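Local coordinates for lipase (Rhizopus chinensis, PDB 6A0W), which probably hydrolyses ester bonds of triacylglycerols, as a class 3 lipase of the alpha/beta-hydrolase clan, with an N-terminal segment that regulates substrate binding affinity, at residues Q40-E43 with L44-A48; G208-A211 with F212-V216; S112-S115 with A116-M120; T159-P162 with D163-V166; W65-K68 with Q69-K72. One frame throughout, in Å; residues are numbered along the deposited sequence.

Contact 1 (Q40-E43 with L44-A48). With SO4 (sulfate ion), chain B.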
# COMPACT_ATOMS: atom_id res chain seq x y z
N GLN A 40 5.60 3.26 -16.65
CA GLN A 40 5.13 3.52 -15.28
C GLN A 40 4.06 2.53 -14.86
O GLN A 40 4.17 1.91 -13.81
CB GLN A 40 4.59 4.94 -15.13
CG GLN A 40 5.66 6.02 -15.23
CD GLN A 40 5.07 7.41 -15.28
OE1 GLN A 40 4.21 7.71 -16.11
NE2 GLN A 40 5.49 8.25 -14.34
N ILE A 41 3.13 2.24 -15.76
CA ILE A 41 2.09 1.24 -15.50
C ILE A 41 2.72 -0.12 -15.24
O ILE A 41 2.30 -0.86 -14.35
CB ILE A 41 1.04 1.19 -16.66
CG1 ILE A 41 0.16 2.43 -16.63
CG2 ILE A 41 0.16 -0.06 -16.61
CD1 ILE A 41 -0.58 2.65 -17.93
N LYS A 42 3.67 -0.50 -16.07
CA LYS A 42 4.34 -1.76 -15.86
C LYS A 42 4.98 -1.85 -14.47
O LYS A 42 5.00 -2.90 -13.83
CB LYS A 42 5.41 -1.95 -16.92
CG LYS A 42 6.02 -3.34 -16.93
CD LYS A 42 6.92 -3.48 -18.15
CE LYS A 42 6.88 -4.88 -18.73
NZ LYS A 42 8.14 -5.61 -18.43
N GLU A 43 5.55 -0.75 -14.01
CA GLU A 43 6.27 -0.80 -12.76
C GLU A 43 5.28 -0.85 -11.59
O GLU A 43 5.45 -1.64 -10.65
CB GLU A 43 7.21 0.41 -12.67
CG GLU A 43 7.60 0.75 -11.25
CD GLU A 43 8.51 1.95 -11.22
OE1 GLU A 43 7.99 3.08 -11.06
OE2 GLU A 43 9.72 1.71 -11.33
N LEU A 44 4.18 -0.11 -11.69
CA LEU A 44 3.15 -0.16 -10.66
C LEU A 44 2.54 -1.56 -10.62
O LEU A 44 2.29 -2.13 -9.55
CB LEU A 44 2.05 0.86 -10.90
CG LEU A 44 2.55 2.29 -10.96
CD1 LEU A 44 1.45 3.17 -11.55
CD2 LEU A 44 2.95 2.76 -9.55
N THR A 45 2.40 -2.16 -11.80
CA THR A 45 1.79 -3.47 -11.92
C THR A 45 2.69 -4.47 -11.22
O THR A 45 2.20 -5.42 -10.59
CB THR A 45 1.59 -3.87 -13.42
OG1 THR A 45 0.64 -2.98 -14.01
CG2 THR A 45 1.07 -5.26 -13.56
N ASN A 46 3.98 -4.35 -11.45
CA ASN A 46 4.92 -5.37 -10.96
C ASN A 46 4.96 -5.43 -9.40
O ASN A 46 4.86 -6.50 -8.79
CB ASN A 46 6.29 -5.16 -11.60
CG ASN A 46 6.37 -5.74 -13.05
OD1 ASN A 46 7.32 -6.43 -13.37
ND2 ASN A 46 5.34 -5.51 -13.88
N TYR A 47 4.94 -4.26 -8.78
CA TYR A 47 4.88 -4.14 -7.33
C TYR A 47 3.49 -4.42 -6.74
O TYR A 47 3.40 -4.91 -5.60
CB TYR A 47 5.41 -2.75 -6.92
CG TYR A 47 6.87 -2.52 -7.35
CD1 TYR A 47 7.79 -3.58 -7.32
CD2 TYR A 47 7.32 -1.28 -7.74
CE1 TYR A 47 9.10 -3.39 -7.69
CE2 TYR A 47 8.64 -1.08 -8.10
CZ TYR A 47 9.53 -2.12 -8.02
OH TYR A 47 10.80 -1.98 -8.46
N ALA A 48 2.43 -4.21 -7.52
CA ALA A 48 1.11 -4.71 -7.17
C ALA A 48 1.07 -6.23 -7.14
O ALA A 48 0.40 -6.85 -6.30
CB ALA A 48 0.04 -4.18 -8.11
S SO4 B . 7.92 7.61 -11.45
O1 SO4 B . 6.79 7.46 -10.54
O2 SO4 B . 8.22 6.35 -12.12
O3 SO4 B . 7.57 8.63 -12.43
O4 SO4 B . 9.09 8.04 -10.70
O HOH W 1 11.56 0.63 -8.73
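Q40 opens this stretch of helix by giving its carbonyl O to L44 N, a nearly straight bond of 2.9 Å. L44 also lays its side chain against that carbonyl, with CG 3.3 Å from Q40 O. Q40 NE2 donates at 2.8 Å to O3 of a sulfate ion, probably from the crystallisation liquor, and OE1 accepts from T37 N, so the amide is held at both ends.

I41 O is gripped twice by T45. The backbone N of T45 comes from one face of the carbonyl plane, and OG1, 2.7 Å from I41 O, comes from the other. OG1 can reach because it sits beside its own backbone N (chi1 -66°).

K42 O accepts from N46 N, and E43 O the longer bond from Y47 N, at 3.3 Å. The E43 chain passes obliquely beside the Y47 ring, CG 3.8 Å from Y47 CE2. A water in the plane of that ring is 2.7 Å from Y47 OH and gives a weak bond to E43 OE2.

The i to i+4 ladder, with a threonine hydroxyl doubling one rung, is that of an alpha-helix, here helix 38-53, whose L44 packs on F288 and Y47 on strand 165-171.

Contact 2 (G208-A211 with F212-V216). With SO4 (sulfate ion), chain D.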
# COMPACT_ATOMS: atom_id res chain seq x y z
N GLY A 208 -2.54 8.53 8.57
CA GLY A 208 -2.34 9.50 9.64
C GLY A 208 -2.98 10.85 9.40
O GLY A 208 -3.62 11.03 8.38
N ASN A 209 -2.68 11.82 10.27
CA ASN A 209 -3.23 13.18 10.18
C ASN A 209 -2.44 14.11 9.26
O ASN A 209 -1.45 13.70 8.62
CB ASN A 209 -3.40 13.82 11.57
CG ASN A 209 -2.07 14.18 12.24
OD1 ASN A 209 -1.00 13.67 11.90
ND2 ASN A 209 -2.17 15.00 13.27
N ASN A 210 -2.89 15.36 9.16
CA ASN A 210 -2.23 16.35 8.29
C ASN A 210 -0.73 16.41 8.51
O ASN A 210 0.08 16.19 7.59
CB ASN A 210 -2.82 17.73 8.46
CG ASN A 210 -4.20 17.82 7.92
OD1 ASN A 210 -4.91 16.83 7.88
ND2 ASN A 210 -4.58 18.99 7.44
N ALA A 211 -0.35 16.50 9.78
CA ALA A 211 1.07 16.66 10.10
C ALA A 211 1.90 15.42 9.74
O ALA A 211 3.07 15.52 9.35
CB ALA A 211 1.23 17.04 11.59
N PHE A 212 1.28 14.24 9.88
CA PHE A 212 1.93 13.01 9.47
C PHE A 212 2.18 13.03 7.95
O PHE A 212 3.26 12.69 7.49
CB PHE A 212 1.09 11.78 9.88
CG PHE A 212 1.59 10.48 9.29
CD1 PHE A 212 2.68 9.83 9.82
CD2 PHE A 212 0.91 9.89 8.23
CE1 PHE A 212 3.15 8.64 9.27
CE2 PHE A 212 1.38 8.72 7.66
CZ PHE A 212 2.47 8.07 8.22
N ALA A 213 1.17 13.44 7.21
CA ALA A 213 1.22 13.52 5.75
C ALA A 213 2.28 14.53 5.28
O ALA A 213 3.09 14.20 4.41
CB ALA A 213 -0.17 13.90 5.22
N TYR A 214 2.36 15.68 5.94
CA TYR A 214 3.40 16.65 5.60
C TYR A 214 4.77 16.09 5.89
O TYR A 214 5.72 16.29 5.11
CB TYR A 214 3.21 17.98 6.32
CG TYR A 214 1.83 18.57 6.16
CD1 TYR A 214 1.12 18.43 4.97
CD2 TYR A 214 1.27 19.34 7.16
CE1 TYR A 214 -0.14 19.00 4.81
CE2 TYR A 214 0.02 19.92 7.02
CZ TYR A 214 -0.69 19.72 5.86
OH TYR A 214 -1.94 20.27 5.74
N TYR A 215 4.89 15.37 7.00
CA TYR A 215 6.15 14.74 7.33
C TYR A 215 6.56 13.73 6.25
O TYR A 215 7.72 13.65 5.83
CB TYR A 215 6.08 14.04 8.72
CG TYR A 215 7.28 13.15 8.98
CD1 TYR A 215 8.53 13.69 9.19
CD2 TYR A 215 7.17 11.78 8.92
CE1 TYR A 215 9.66 12.89 9.31
CE2 TYR A 215 8.29 10.97 8.99
CZ TYR A 215 9.52 11.51 9.22
OH TYR A 215 10.60 10.67 9.35
N VAL A 216 5.64 12.87 5.87
CA VAL A 216 5.97 11.85 4.88
C VAL A 216 6.50 12.50 3.60
O VAL A 216 7.54 12.11 3.05
CB VAL A 216 4.71 11.01 4.56
CG1 VAL A 216 4.95 10.20 3.30
CG2 VAL A 216 4.40 10.07 5.72
S SO4 D . -2.52 22.63 8.56
O1 SO4 D . -2.77 21.22 8.94
O2 SO4 D . -3.78 23.42 8.50
O3 SO4 D . -1.61 23.20 9.58
O4 SO4 D . -1.83 22.77 7.25
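This is the N-terminal turn of helix 210-218, the helix of a beta-alpha-beta unit between strands 197-202 and 223-228, and N209 caps it through F212 N. N209 OD1 accepts from F212 N, 3.1 Å away. The donor lies well above the plane of the amide. With chi1 at 71°, CG of N209 sits between the backbone N and the carbonyl carbon, which folds OD1 back over the first turn. The cap has outside support: K134 N also donates to OD1, and N209 ND2 donates to G132 O.

A213 N donates to N209 O, Y214 N to N210 O and Y215 N to A211 O.

The F212 ring swings back beside the chain before the helix, with CD2 3.6 Å from G208 CA. V216 CG2 lies over one face of this ring, toward its rim, and Y127 meets it edge-to-face. L179 of helix 173-188 also packs on it.

Y214 goes to the surface, its side chain alongside that of N210 and pointing the same way. N210 O sits over one face of the Y214 ring, toward its rim, 3.3 Å from CG. Y214 OH donates to O4 of a sulfate ion at 2.9 Å.

Contact 3 (S112-S115 with A116-M120)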
# COMPACT_ATOMS: atom_id res chain seq x y z
N SER A 112 -10.16 -10.37 5.50
CA SER A 112 -11.57 -10.11 5.71
C SER A 112 -11.94 -8.64 5.45
O SER A 112 -12.26 -7.90 6.37
CB SER A 112 -12.01 -10.55 7.10
OG SER A 112 -13.43 -10.60 7.18
N PHE A 113 -11.93 -8.24 4.18
CA PHE A 113 -11.88 -6.82 3.83
C PHE A 113 -13.13 -6.07 4.25
O PHE A 113 -13.07 -4.98 4.81
CB PHE A 113 -11.68 -6.66 2.30
CG PHE A 113 -10.40 -7.25 1.81
CD1 PHE A 113 -9.20 -6.68 2.17
CD2 PHE A 113 -10.40 -8.39 1.04
CE1 PHE A 113 -8.01 -7.19 1.73
CE2 PHE A 113 -9.21 -8.96 0.62
CZ PHE A 113 -8.00 -8.35 0.96
N ARG A 114 -14.28 -6.67 3.98
CA ARG A 114 -15.52 -5.94 4.21
C ARG A 114 -15.74 -5.70 5.69
O ARG A 114 -16.05 -4.58 6.12
CB ARG A 114 -16.70 -6.68 3.60
CG ARG A 114 -17.96 -5.85 3.72
CD ARG A 114 -19.12 -6.55 3.04
NE ARG A 114 -20.33 -5.74 3.16
CZ ARG A 114 -21.03 -5.28 2.12
NH1 ARG A 114 -20.70 -5.62 0.88
NH2 ARG A 114 -22.14 -4.60 2.36
N SER A 115 -15.60 -6.72 6.51
CA SER A 115 -15.68 -6.44 7.95
C SER A 115 -14.58 -5.47 8.40
O SER A 115 -14.78 -4.66 9.28
CB SER A 115 -15.61 -7.74 8.79
OG SER A 115 -14.35 -8.39 8.68
N ALA A 116 -13.36 -5.63 7.92
CA ALA A 116 -12.28 -4.74 8.36
C ALA A 116 -12.63 -3.25 8.11
O ALA A 116 -12.39 -2.40 8.95
CB ALA A 116 -11.00 -5.07 7.63
N ILE A 117 -13.30 -2.98 7.01
CA ILE A 117 -13.70 -1.61 6.69
C ILE A 117 -14.90 -1.19 7.50
O ILE A 117 -14.94 -0.07 8.04
CB ILE A 117 -14.04 -1.46 5.19
CG1 ILE A 117 -12.83 -1.78 4.33
CG2 ILE A 117 -14.51 -0.05 4.90
CD1 ILE A 117 -11.52 -1.18 4.81
N THR A 118 -15.93 -2.05 7.55
CA THR A 118 -17.14 -1.72 8.31
C THR A 118 -16.85 -1.58 9.81
O THR A 118 -17.38 -0.70 10.43
CB THR A 118 -18.30 -2.72 8.10
OG1 THR A 118 -17.94 -3.96 8.71
CG2 THR A 118 -18.57 -2.96 6.65
N ASP A 119 -15.92 -2.34 10.38
CA ASP A 119 -15.67 -2.26 11.83
C ASP A 119 -14.60 -1.26 12.20
O ASP A 119 -14.20 -1.20 13.36
CB ASP A 119 -15.25 -3.63 12.37
CG ASP A 119 -16.37 -4.67 12.27
OD1 ASP A 119 -17.50 -4.25 11.93
OD2 ASP A 119 -16.10 -5.89 12.41
N MET A 120 -13.99 -0.62 11.20
CA MET A 120 -12.72 0.08 11.44
C MET A 120 -13.04 1.16 12.47
O MET A 120 -14.06 1.82 12.32
CB MET A 120 -12.22 0.75 10.14
CG MET A 120 -10.89 1.46 10.28
SD MET A 120 -10.32 2.12 8.70
CE MET A 120 -9.82 0.60 7.91
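T118 lays its methyl over the preceding turn, with CG2 3.0 Å from R114 O and 4.2 Å from R114 CG. A chi1 of 69° tucks OG1 between the backbone N and the carbonyl carbon of T118, where it lies 3.3 Å from both R114 O and S115 O.

R114 runs straight out from the helix, extended from CG to NE. Its root passes the T118 methyl at an angle. Its guanidinium group serves a different part of the chain: NH1 makes a salt bridge with D11, and NH2 a long, weak ion pair with E3. Both acids belong to the N-terminal region, so this arginine ties that region to the helix.

The backbone bonds are those of a short alpha-helix, 113-118, probably the lid helix, as in related fungal lipases. S112 is at its N-cap position. A116 N donates to S112 O, I117 N to F113 O and T118 N to R114 O. D119 N donates to S115 O at 2.8 Å. S112 makes no capping bond with its side chain. Its OG instead shares a hydrogen bond of 2.8 Å with S115 OG, and either hydroxyl could be the donor.

On the inner side, I117 presses CG1 to 3.2 Å from F113 O. The F113 ring makes its contacts outside this turn. It meets H284 edge-to-face and touches S172, two residues that look like members of a Ser-His-Asp triad.

Near the C-terminal end, D119 curls back over the last turn. Its CB is 3.3 Å from S115 O.

Contact 4 (T159-P162 with D163-V166)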
# COMPACT_ATOMS: atom_id res chain seq x y z
N THR A 159 23.30 -4.87 4.31
CA THR A 159 24.74 -5.11 4.56
C THR A 159 25.36 -6.07 3.57
O THR A 159 26.43 -5.78 2.98
CB THR A 159 24.99 -5.64 5.98
OG1 THR A 159 24.41 -4.74 6.93
CG2 THR A 159 26.47 -5.76 6.26
N ALA A 160 24.66 -7.16 3.27
CA ALA A 160 25.20 -8.13 2.34
C ALA A 160 25.10 -7.71 0.86
O ALA A 160 25.83 -8.23 -0.01
CB ALA A 160 24.54 -9.48 2.57
N TYR A 161 24.19 -6.79 0.56
CA TYR A 161 23.91 -6.38 -0.82
C TYR A 161 23.72 -4.88 -0.87
O TYR A 161 22.58 -4.40 -0.99
CB TYR A 161 22.61 -7.07 -1.31
CG TYR A 161 22.74 -8.57 -1.41
CD1 TYR A 161 23.40 -9.15 -2.49
CD2 TYR A 161 22.35 -9.39 -0.35
CE1 TYR A 161 23.58 -10.52 -2.55
CE2 TYR A 161 22.54 -10.76 -0.40
CZ TYR A 161 23.16 -11.32 -1.49
OH TYR A 161 23.26 -12.69 -1.59
N PRO A 162 24.81 -4.12 -0.70
CA PRO A 162 24.59 -2.74 -0.26
C PRO A 162 24.23 -1.82 -1.39
O PRO A 162 23.78 -0.69 -1.15
CB PRO A 162 25.93 -2.34 0.37
CG PRO A 162 26.93 -3.27 -0.23
CD PRO A 162 26.18 -4.57 -0.40
N ASP A 163 24.40 -2.31 -2.61
CA ASP A 163 24.01 -1.61 -3.82
C ASP A 163 22.54 -1.87 -4.21
O ASP A 163 22.07 -1.31 -5.21
CB ASP A 163 24.91 -2.02 -5.00
CG ASP A 163 25.06 -3.56 -5.14
OD1 ASP A 163 25.03 -4.34 -4.12
OD2 ASP A 163 25.25 -4.00 -6.30
N TYR A 164 21.81 -2.71 -3.50
CA TYR A 164 20.43 -3.03 -3.91
C TYR A 164 19.46 -1.96 -3.43
O TYR A 164 19.67 -1.31 -2.41
CB TYR A 164 19.99 -4.40 -3.39
CG TYR A 164 20.54 -5.63 -4.09
CD1 TYR A 164 21.75 -5.61 -4.74
CD2 TYR A 164 19.88 -6.85 -3.96
CE1 TYR A 164 22.26 -6.77 -5.33
CE2 TYR A 164 20.38 -8.01 -4.52
CZ TYR A 164 21.61 -7.98 -5.15
OH TYR A 164 22.06 -9.14 -5.73
N LYS A 165 18.34 -1.77 -4.13
CA LYS A 165 17.33 -0.87 -3.61
C LYS A 165 16.31 -1.64 -2.78
O LYS A 165 16.13 -2.83 -2.97
CB LYS A 165 16.62 -0.16 -4.74
CG LYS A 165 15.78 -1.07 -5.58
CD LYS A 165 15.20 -0.26 -6.72
CE LYS A 165 14.55 -1.18 -7.74
NZ LYS A 165 14.15 -0.33 -8.89
N VAL A 166 15.64 -0.94 -1.88
CA VAL A 166 14.60 -1.51 -1.06
C VAL A 166 13.24 -0.97 -1.51
O VAL A 166 13.01 0.25 -1.57
CB VAL A 166 14.86 -1.12 0.41
CG1 VAL A 166 13.72 -1.56 1.30
CG2 VAL A 166 16.18 -1.73 0.89
O HOH W 2 21.51 0.51 -2.06
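Y161 and Y164 pack their side chains together at the two ends of a type I beta turn, Y161 to Y164. The turn links helix 137-160 to strand 165-171. The centre of the contact is a CH-pi interaction: Y161 CB stands over the middle of the Y164 ring, 3.7 Å from its centroid. The two side chains run side by side and point the same way. Their ring planes are 38° apart, an oblique pairing. Y161 CD1 comes to 3.4 Å from Y164 CZ.

The turn is closed by its backbone. Y164 N donates to Y161 O at 3.1 Å, with the donor well above the carbonyl plane. The turn leaves both side chains on the same side. A chi1 of -65° for Y161 and -76° for Y164 puts both rings beside their own backbone N, which keeps them abreast.

Outside this pair, R96 of strand 90-97 touches both tyrosines, and Y164 OH is hydrogen-bonded to D98 OD1. D163, at the third position of the turn, sends OD2 to a salt bridge with K101. Its other oxygen, OD1, lies 3.4 Å from P162 N, a contact with no hydrogen to share.

A water bridges two carbonyls of the turn, donating to P162 O at 2.7 Å and to Y164 O at 2.6 Å.

Contact 5 (W65-K68 with Q69-K72)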
# COMPACT_ATOMS: atom_id res chain seq x y z
N TRP A 65 8.45 -19.68 -2.47
CA TRP A 65 8.23 -18.67 -3.49
C TRP A 65 7.95 -19.36 -4.83
O TRP A 65 8.76 -19.28 -5.73
CB TRP A 65 9.43 -17.72 -3.59
CG TRP A 65 9.17 -16.49 -4.44
CD1 TRP A 65 9.72 -16.20 -5.65
CD2 TRP A 65 8.33 -15.38 -4.10
NE1 TRP A 65 9.27 -14.96 -6.10
CE2 TRP A 65 8.38 -14.47 -5.18
CE3 TRP A 65 7.60 -15.05 -2.97
CZ2 TRP A 65 7.71 -13.28 -5.15
CZ3 TRP A 65 6.93 -13.85 -2.94
CH2 TRP A 65 6.93 -13.01 -4.05
N ASP A 66 6.78 -19.98 -4.96
CA ASP A 66 6.44 -20.73 -6.19
C ASP A 66 5.02 -20.44 -6.65
O ASP A 66 4.51 -21.08 -7.54
CB ASP A 66 6.65 -22.25 -6.01
CG ASP A 66 5.90 -22.83 -4.82
OD1 ASP A 66 4.88 -22.25 -4.39
OD2 ASP A 66 6.36 -23.83 -4.25
N CYS A 67 4.41 -19.40 -6.10
CA CYS A 67 3.03 -19.10 -6.40
C CYS A 67 3.01 -18.53 -7.80
O CYS A 67 4.05 -18.21 -8.35
CB CYS A 67 2.45 -18.16 -5.33
SG CYS A 67 2.81 -16.38 -5.49
N LYS A 68 1.82 -18.40 -8.36
CA LYS A 68 1.70 -17.89 -9.71
C LYS A 68 2.25 -16.48 -9.88
O LYS A 68 3.10 -16.25 -10.74
CB LYS A 68 0.23 -17.95 -10.15
CG LYS A 68 -0.00 -17.56 -11.62
CD LYS A 68 -1.48 -17.39 -11.96
CE LYS A 68 -2.30 -18.66 -11.72
NZ LYS A 68 -3.25 -18.91 -12.84
N GLN A 69 1.76 -15.52 -9.09
CA GLN A 69 2.27 -14.15 -9.26
C GLN A 69 3.73 -14.01 -8.80
O GLN A 69 4.49 -13.20 -9.34
CB GLN A 69 1.37 -13.09 -8.58
CG GLN A 69 -0.12 -13.31 -8.77
CD GLN A 69 -0.59 -13.02 -10.19
OE1 GLN A 69 0.20 -12.72 -11.09
NE2 GLN A 69 -1.90 -12.93 -10.35
N CYS A 70 4.15 -14.90 -7.90
CA CYS A 70 5.52 -14.95 -7.42
C CYS A 70 6.47 -15.10 -8.60
O CYS A 70 7.40 -14.30 -8.76
CB CYS A 70 5.73 -16.14 -6.47
SG CYS A 70 4.80 -16.15 -4.94
N LEU A 71 6.24 -16.12 -9.43
CA LEU A 71 7.22 -16.47 -10.47
C LEU A 71 7.06 -15.59 -11.70
O LEU A 71 8.03 -15.25 -12.35
CB LEU A 71 7.13 -17.95 -10.86
CG LEU A 71 7.41 -18.98 -9.76
CD1 LEU A 71 7.36 -20.37 -10.36
CD2 LEU A 71 8.73 -18.75 -9.06
N LYS A 72 5.87 -15.08 -11.90
CA LYS A 72 5.66 -14.09 -12.92
C LYS A 72 6.43 -12.80 -12.63
O LYS A 72 7.00 -12.25 -13.54
CB LYS A 72 4.19 -13.74 -12.98
CG LYS A 72 3.84 -12.75 -14.07
CD LYS A 72 2.34 -12.74 -14.29
CE LYS A 72 2.03 -11.95 -15.54
NZ LYS A 72 0.65 -12.32 -15.96
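C70 lies over one face of W65 and is bonded to C67, and this is the tight half of the contact. The disulfide joins C67 SG to C70 SG at 2.1 Å, with a chi3 of 97°, close to the usual right angle. C67 holds SG between its backbone N and carbonyl carbon (chi1 81°), which turns it toward C70 on the first turn of the helix.

The W65 indole lies with one face against C70. CB of C70 sits over the five-membered ring, 3.6 Å from its centroid, in a CH-pi contact. SG of C70 sits over the six-membered ring, also 3.6 Å from its centroid and only 11° off the normal, a Cys sulfur-aromatic contact. The whole cysteine side chain thus spans both rings of the indole. The indole N-H is used by V74 O, and F93 meets the ring at a steep angle. T53 of helix 38-53 touches W65 and both cysteines.

The other side is looser and faces solvent. L71 reaches back with CD2 to 3.4 Å from W65 O, but its methyls only graze the indole, CD2 being 4.4 Å from W65 CD1. D66 points away, and the K68 and K72 chains run outward. Here the backbone does the joining: L71 N donates to C67 O and K72 N to K68 O, both at 3.2 Å.

C67 is the N-cap residue of helix 68-73. The C67-C70 pair is a CxxC disulfide, so the start of this helix is fixed covalently, with W65 covering the C70 sulfur.

In the fold
The five contacts are local and follow one another in series; none nests in or crosses another. From the N terminus, contact 1 lies on helix 38-53. Contact 5 starts helix 68-73, about 6 Å from contact 1 at the nearest atoms. Contact 3 forms helix 113-118, on the opposite side of the chain's centre from contact 1. Contact 4 turns the chain from helix 137-160 into strand 165-171, inside the central sheet. It touches contact 1, where Y47 packs on K165. Contact 2 comes last and starts the helix between strands 197-202 and 223-228, opposite contact 5 across the centre.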